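Local coordinates for ThiS/MoaD family protein (Amycolatopsis orientalis, PDB 4N6E) that probably serves as a ubiquitin-like sulfur carrier protein (CysO), delivering sulfur to the thiosugar synthase BexX, with which it forms a complex, at residues Ile56-Tyr59 / Asp64-Phe67. Numbering follows the deposited sequence.
Sequences INVY and DVRF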
# COMPACT_ATOMS: atom_id res chain seq x y z
N ILE B 56 -34.88 -16.08 11.54
CA ILE B 56 -35.78 -15.28 12.35
C ILE B 56 -35.79 -15.84 13.75
O ILE B 56 -35.79 -17.04 13.92
CB ILE B 56 -37.21 -15.30 11.75
CG1 ILE B 56 -37.25 -14.47 10.47
CG2 ILE B 56 -38.24 -14.77 12.74
CD1 ILE B 56 -37.10 -12.99 10.70
N ASN B 57 -35.80 -14.97 14.75
CA ASN B 57 -35.97 -15.39 16.13
C ASN B 57 -37.19 -14.75 16.72
O ASN B 57 -37.46 -13.57 16.48
CB ASN B 57 -34.76 -14.99 16.97
CG ASN B 57 -33.46 -15.35 16.31
OD1 ASN B 57 -33.13 -16.53 16.19
ND2 ASN B 57 -32.72 -14.35 15.86
N VAL B 58 -37.94 -15.52 17.51
CA VAL B 58 -39.10 -14.99 18.21
C VAL B 58 -38.99 -15.25 19.70
O VAL B 58 -38.74 -16.36 20.11
CB VAL B 58 -40.40 -15.61 17.69
CG1 VAL B 58 -41.58 -15.14 18.53
CG2 VAL B 58 -40.61 -15.28 16.21
N TYR B 59 -39.21 -14.21 20.50
CA TYR B 59 -39.19 -14.32 21.94
C TYR B 59 -40.56 -14.04 22.54
O TYR B 59 -41.30 -13.18 22.04
CB TYR B 59 -38.14 -13.38 22.52
CG TYR B 59 -36.77 -13.67 21.99
CD1 TYR B 59 -36.35 -13.14 20.76
CD2 TYR B 59 -35.89 -14.49 22.69
CE1 TYR B 59 -35.10 -13.42 20.25
CE2 TYR B 59 -34.63 -14.77 22.19
CZ TYR B 59 -34.24 -14.24 20.97
OH TYR B 59 -33.00 -14.51 20.47
N ASP B 64 -36.56 -17.35 24.26
CA ASP B 64 -36.52 -17.87 22.90
C ASP B 64 -37.47 -19.05 22.76
O ASP B 64 -37.32 -20.08 23.44
CB ASP B 64 -35.09 -18.30 22.53
CG ASP B 64 -34.96 -18.76 21.08
OD1 ASP B 64 -35.97 -19.12 20.45
OD2 ASP B 64 -33.81 -18.75 20.57
N VAL B 65 -38.43 -18.91 21.85
CA VAL B 65 -39.48 -19.90 21.66
C VAL B 65 -39.02 -21.25 21.15
O VAL B 65 -39.76 -22.23 21.29
CB VAL B 65 -40.59 -19.42 20.70
CG1 VAL B 65 -41.27 -18.18 21.25
CG2 VAL B 65 -40.04 -19.20 19.29
N ARG B 66 -37.83 -21.32 20.55
CA ARG B 66 -37.28 -22.62 20.08
C ARG B 66 -37.09 -23.61 21.22
O ARG B 66 -37.30 -24.79 21.04
CB ARG B 66 -35.96 -22.45 19.31
CG ARG B 66 -36.11 -22.04 17.85
CD ARG B 66 -34.80 -22.20 17.08
NE ARG B 66 -34.49 -20.99 16.32
CZ ARG B 66 -33.89 -19.90 16.81
NH1 ARG B 66 -33.68 -18.86 16.01
NH2 ARG B 66 -33.51 -19.83 18.09
N PHE B 67 -36.71 -23.10 22.40
CA PHE B 67 -36.58 -23.93 23.61
C PHE B 67 -37.91 -24.29 24.28
O PHE B 67 -37.91 -24.89 25.36
CB PHE B 67 -35.70 -23.24 24.65
CG PHE B 67 -34.30 -22.97 24.19
CD1 PHE B 67 -33.48 -24.01 23.80
CD2 PHE B 67 -33.80 -21.67 24.18
CE1 PHE B 67 -32.19 -23.76 23.37
CE2 PHE B 67 -32.51 -21.41 23.75
CZ PHE B 67 -31.70 -22.46 23.35
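Tyr59 and Asp64 form an antiparallel, non-hydrogen-bonded pair, with CA atoms 4.5 Å apart and side chains on the same face of the sheet. One flank of the Tyr59 ring runs beside Asp64. Tyr59 CE2 lies 3.6 Å from Asp64 CB, and the ring and carboxylate planes are turned 56° apart. With chi1 at -176°, the carboxylate of Asp64 extends away from its own N and past the tyrosine toward Arg66. There the carboxylate does two jobs. Asp64 OD1 accepts the Arg66 backbone N at 2.9 Å from above the carboxylate plane, closing an Asx turn. Asp64 OD2 makes a salt bridge with Arg66 NH2 at 2.7 Å. The bend of the arginine chain at chi3 helps bring the guanidinium back to the Asp64 carboxylate. Arg66 NH1 points across to Asn57 OD1 on strand 56-60; the modelled separation of 2.4 Å is too short to take at face value, so the details of this bond are doubtful. That oxygen lies at the guanidinium edge, while the amide plane stands 80° from the guanidinium plane. The two bonds to Asp64 thus hold the arginine alongside the turn, with its guanidinium directed at Asn57. Next to Asp64, Val65 N gives Val58 O a nearly straight hydrogen bond of 3.1 Å. Both methyl branches of Val65 press on this oxygen from the Val65 side, and Val65 CG2 also packs on Val58 CB at 3.9 Å. The chain then turns into the short 3-10 segment 65-67.

The contact closes the hairpin between strands 56-60 and 63-64 at one edge of the ubiquitin-like sheet. Tyr59 also makes a cation-pi contact with a basic side chain of the partner protein's chain. Asn57 and Tyr59 pair through their backbones with strand 80-88. Val58 and Val65 both pack on Leu52 of strand 51-52.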